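Local coordinates for protein esterase (Rhizomucor miehei CAU432, PDB 4WY8) that hydrolyses carboxylic ester bonds as a fungal carboxylesterase with an alpha/beta hydrolase fold, probably through a serine nucleophile, at residues L132-A143 against V173-I184. Sequence-based numbering, arbitrary orientation.
Sequences LEECLDAVVWVA and VCIRAKQLGLNI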
loop_
_atom_site.group_PDB
_atom_site.type_symbol
_atom_site.label_atom_id
_atom_site.label_comp_id
_atom_site.label_asym_id
_atom_site.label_seq_id
_atom_site.Cartn_x
_atom_site.Cartn_y
_atom_site.Cartn_z
ATOM N N LEU A 132 -5.132 -11.055 25.873
ATOM C CA LEU A 132 -3.839 -10.394 25.698
ATOM C C LEU A 132 -2.678 -11.203 26.277
ATOM O O LEU A 132 -1.636 -11.408 25.639
ATOM C CB LEU A 132 -3.896 -9.021 26.361
ATOM C CG LEU A 132 -2.578 -8.283 26.575
ATOM C CD1 LEU A 132 -1.799 -8.198 25.268
ATOM C CD2 LEU A 132 -2.846 -6.891 27.110
ATOM N N GLU A 133 -2.891 -11.701 27.485
ATOM C CA GLU A 133 -1.909 -12.516 28.171
ATOM C C GLU A 133 -1.700 -13.859 27.473
ATOM O O GLU A 133 -0.561 -14.361 27.403
ATOM C CB GLU A 133 -2.350 -12.675 29.620
ATOM C CG GLU A 133 -2.220 -11.344 30.365
ATOM C CD GLU A 133 -2.805 -11.382 31.763
ATOM O OE1 GLU A 133 -2.853 -10.307 32.415
ATOM O OE2 GLU A 133 -3.188 -12.486 32.216
ATOM N N GLU A 134 -2.778 -14.450 26.952
ATOM C CA GLU A 134 -2.602 -15.656 26.137
ATOM C C GLU A 134 -1.728 -15.377 24.903
ATOM O O GLU A 134 -0.841 -16.177 24.563
ATOM C CB GLU A 134 -3.953 -16.227 25.695
ATOM C CG GLU A 134 -4.756 -16.866 26.839
ATOM C CD GLU A 134 -6.222 -17.128 26.489
ATOM O OE1 GLU A 134 -6.710 -16.601 25.459
ATOM O OE2 GLU A 134 -6.893 -17.867 27.246
ATOM N N CYS A 135 -1.968 -14.244 24.239
ATOM C CA CYS A 135 -1.253 -13.927 23.000
ATOM C C CYS A 135 0.229 -13.652 23.249
ATOM O O CYS A 135 1.115 -14.109 22.485
ATOM C CB CYS A 135 -1.901 -12.724 22.291
ATOM S SG CYS A 135 -3.599 -13.069 21.686
ATOM N N LEU A 136 0.490 -12.907 24.319
ATOM C CA LEU A 136 1.851 -12.624 24.730
ATOM C C LEU A 136 2.539 -13.929 25.063
ATOM O O LEU A 136 3.637 -14.192 24.587
ATOM C CB LEU A 136 1.865 -11.668 25.929
ATOM C CG LEU A 136 3.244 -11.392 26.527
ATOM C CD1 LEU A 136 4.187 -10.596 25.584
ATOM C CD2 LEU A 136 3.063 -10.656 27.848
ATOM N N ASP A 137 1.865 -14.784 25.820
ATOM C CA ASP A 137 2.436 -16.089 26.140
ATOM C C ASP A 137 2.759 -16.916 24.887
ATOM O O ASP A 137 3.755 -17.654 24.849
ATOM C CB ASP A 137 1.485 -16.888 27.024
ATOM C CG ASP A 137 1.583 -16.507 28.493
ATOM O OD1 ASP A 137 2.536 -15.786 28.875
ATOM O OD2 ASP A 137 0.703 -16.953 29.270
ATOM N N ALA A 138 1.900 -16.826 23.879
ATOM C CA ALA A 138 2.142 -17.527 22.615
ATOM C C ALA A 138 3.377 -17.000 21.873
ATOM O O ALA A 138 4.200 -17.779 21.391
ATOM C CB ALA A 138 0.927 -17.430 21.730
ATOM N N VAL A 139 3.504 -15.680 21.771
ATOM C CA VAL A 139 4.698 -15.092 21.156
ATOM C C VAL A 139 5.969 -15.489 21.917
ATOM O O VAL A 139 6.973 -15.886 21.314
ATOM C CB VAL A 139 4.608 -13.552 21.097
ATOM C CG1 VAL A 139 5.926 -12.945 20.596
ATOM C CG2 VAL A 139 3.435 -13.110 20.217
ATOM N N VAL A 140 5.917 -15.393 23.245
ATOM C CA VAL A 140 7.051 -15.768 24.093
ATOM C C VAL A 140 7.428 -17.223 23.876
ATOM O O VAL A 140 8.611 -17.562 23.818
ATOM C CB VAL A 140 6.740 -15.532 25.597
ATOM C CG1 VAL A 140 7.803 -16.180 26.491
ATOM C CG2 VAL A 140 6.614 -14.054 25.883
ATOM N N TRP A 141 6.420 -18.076 23.740
ATOM C CA TRP A 141 6.650 -19.492 23.470
ATOM C C TRP A 141 7.340 -19.692 22.111
ATOM O O TRP A 141 8.328 -20.416 22.021
ATOM C CB TRP A 141 5.339 -20.264 23.531
ATOM C CG TRP A 141 5.518 -21.764 23.508
ATOM C CD1 TRP A 141 5.595 -22.590 24.588
ATOM C CD2 TRP A 141 5.636 -22.609 22.348
ATOM N NE1 TRP A 141 5.769 -23.886 24.180
ATOM C CE2 TRP A 141 5.795 -23.929 22.813
ATOM C CE3 TRP A 141 5.635 -22.376 20.967
ATOM C CZ2 TRP A 141 5.938 -25.021 21.943
ATOM C CZ3 TRP A 141 5.781 -23.457 20.105
ATOM C CH2 TRP A 141 5.934 -24.762 20.598
ATOM N N VAL A 142 6.826 -19.047 21.065
ATOM C CA VAL A 142 7.407 -19.183 19.728
ATOM C C VAL A 142 8.844 -18.649 19.646
ATOM O O VAL A 142 9.695 -19.248 18.972
ATOM C CB VAL A 142 6.533 -18.474 18.633
ATOM C CG1 VAL A 142 7.220 -18.516 17.259
ATOM C CG2 VAL A 142 5.148 -19.110 18.539
ATOM N N ALA A 143 9.131 -17.548 20.336
ATOM C CA ALA A 143 10.464 -16.923 20.261
ATOM C C ALA A 143 11.583 -17.742 20.928
ATOM O O ALA A 143 12.768 -17.538 20.662
ATOM C CB ALA A 143 10.418 -15.552 20.874
ATOM N N VAL A 173 0.332 -6.330 22.466
ATOM C CA VAL A 173 1.329 -7.358 22.733
ATOM C C VAL A 173 2.725 -6.766 22.471
ATOM O O VAL A 173 3.662 -7.037 23.221
ATOM C CB VAL A 173 1.117 -8.623 21.883
ATOM C CG1 VAL A 173 2.428 -9.384 21.707
ATOM C CG2 VAL A 173 0.069 -9.510 22.518
ATOM N N CYS A 174 2.863 -5.939 21.431
ATOM C CA CYS A 174 4.159 -5.271 21.227
ATOM C C CYS A 174 4.543 -4.349 22.400
ATOM O O CYS A 174 5.667 -4.472 22.946
ATOM C CB CYS A 174 4.163 -4.471 19.922
ATOM S SG CYS A 174 4.273 -5.546 18.470
ATOM N N ILE A 175 3.627 -3.459 22.809
ATOM C CA ILE A 175 3.931 -2.578 23.956
ATOM C C ILE A 175 4.295 -3.396 25.214
ATOM O O ILE A 175 5.245 -3.080 25.964
ATOM C CB ILE A 175 2.760 -1.671 24.300
ATOM C CG1 ILE A 175 2.353 -0.849 23.076
ATOM C CG2 ILE A 175 3.092 -0.782 25.515
ATOM C CD1 ILE A 175 0.999 -0.153 23.246
ATOM N N ARG A 176 3.534 -4.456 25.442
ATOM C CA ARG A 176 3.764 -5.310 26.592
ATOM C C ARG A 176 5.125 -6.017 26.564
ATOM O O ARG A 176 5.825 -6.041 27.572
ATOM C CB ARG A 176 2.653 -6.346 26.709
ATOM C CG ARG A 176 2.793 -7.142 27.965
ATOM C CD ARG A 176 2.464 -6.268 29.175
ATOM N NE ARG A 176 3.036 -6.834 30.386
ATOM C CZ ARG A 176 2.531 -7.869 31.043
ATOM N NH1 ARG A 176 1.422 -8.459 30.615
ATOM N NH2 ARG A 176 3.140 -8.308 32.132
ATOM N N ALA A 177 5.506 -6.576 25.418
ATOM C CA ALA A 177 6.803 -7.221 25.310
ATOM C C ALA A 177 7.915 -6.189 25.533
ATOM O O ALA A 177 8.944 -6.494 26.127
ATOM C CB ALA A 177 6.967 -7.905 23.939
ATOM N N LYS A 178 7.709 -4.972 25.047
ATOM C CA LYS A 178 8.685 -3.914 25.309
ATOM C C LYS A 178 8.845 -3.684 26.814
ATOM O O LYS A 178 9.960 -3.579 27.319
ATOM C CB LYS A 178 8.285 -2.603 24.638
ATOM C CG LYS A 178 9.215 -1.445 25.036
ATOM C CD LYS A 178 8.597 -0.077 24.801
ATOM C CE LYS A 178 9.511 1.039 25.297
ATOM N NZ LYS A 178 8.904 2.394 25.095
ATOM N N GLN A 179 7.725 -3.602 27.525
ATOM C CA GLN A 179 7.778 -3.392 28.978
ATOM C C GLN A 179 8.463 -4.541 29.748
ATOM O O GLN A 179 9.003 -4.332 30.840
ATOM C CB GLN A 179 6.366 -3.131 29.509
ATOM C CG GLN A 179 5.930 -1.727 29.098
ATOM C CD GLN A 179 4.707 -1.218 29.822
ATOM O OE1 GLN A 179 4.076 -1.937 30.614
ATOM N NE2 GLN A 179 4.372 0.052 29.572
ATOM N N LEU A 180 8.432 -5.747 29.189
ATOM C CA LEU A 180 9.146 -6.889 29.779
ATOM C C LEU A 180 10.607 -7.012 29.292
ATOM O O LEU A 180 11.277 -8.010 29.556
ATOM C CB LEU A 180 8.387 -8.185 29.502
ATOM C CG LEU A 180 7.186 -8.536 30.414
ATOM C CD1 LEU A 180 6.361 -7.357 30.916
ATOM C CD2 LEU A 180 6.298 -9.608 29.780
ATOM N N GLY A 181 11.087 -5.991 28.588
ATOM C CA GLY A 181 12.460 -5.962 28.110
ATOM C C GLY A 181 12.790 -7.001 27.050
ATOM O O GLY A 181 13.951 -7.364 26.871
ATOM N N LEU A 182 11.778 -7.472 26.331
ATOM C CA LEU A 182 11.979 -8.475 25.289
ATOM C C LEU A 182 12.177 -7.850 23.900
ATOM O O LEU A 182 11.530 -6.859 23.542
ATOM C CB LEU A 182 10.800 -9.423 25.259
ATOM C CG LEU A 182 10.465 -9.906 26.661
ATOM C CD1 LEU A 182 9.259 -10.802 26.625
ATOM C CD2 LEU A 182 11.663 -10.640 27.210
ATOM N N ASN A 183 13.112 -8.397 23.136
ATOM C CA ASN A 183 13.327 -7.937 21.777
ATOM C C ASN A 183 13.037 -9.069 20.815
ATOM O O ASN A 183 13.804 -9.329 19.882
ATOM C CB ASN A 183 14.752 -7.432 21.595
ATOM C CG ASN A 183 15.105 -6.322 22.569
ATOM O OD1 ASN A 183 14.619 -5.189 22.441
ATOM N ND2 ASN A 183 15.983 -6.627 23.531
ATOM N N ILE A 184 11.901 -9.713 21.017
ATOM C CA ILE A 184 11.606 -10.939 20.304
ATOM C C ILE A 184 10.632 -10.762 19.141
ATOM O O ILE A 184 10.473 -11.675 18.341
ATOM C CB ILE A 184 11.026 -11.988 21.253
ATOM C CG1 ILE A 184 9.741 -11.463 21.908
ATOM C CG2 ILE A 184 12.072 -12.393 22.291
ATOM C CD1 ILE A 184 9.040 -12.511 22.815
#
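Val173 sits as a knob in a hole on the surface of helix 130-143, among Leu132, Cys135, Leu136 and Val139. Its CG2 branch lies 3.6 Å from Leu132 CD1 and also touches Cys135 CB. The other branch, CG1, meets Val139 CG2 at 4.1 Å. Beyond the helix end, the Schellman motif with Gly181 at C-prime turns the chain back toward helix 130-143. In the loop that follows, Ile184 packs its CB 3.6 Å from Ala143 CB, and its CD1 reaches Val139 CG1. Leu182 CD1 lies against Val140 CG2 more loosely, at 4.3 Å. Val139 and Cys135 also touch strand 83-87, extending the apolar layer to the central sheet.

Leu136, with CG anti to its backbone N (chi1 175°), extends across the Arg176 chain at about a right angle. Its CD2 lies 3.5 Å from Arg176 CG and also over one face of the guanidinium, and the same methyl touches Leu180 CD2.

Helices 132-143 and 173-179 cross at -64°. No hydrogen bond links the segments, and Glu133 is near Arg176 without touching, so any attraction between their charges is probably weak. The pairing of helix 130-143 with the helix after the probable nucleophile elbow therefore rests on apolar shape fit, with Arg176 at its partly exposed edge.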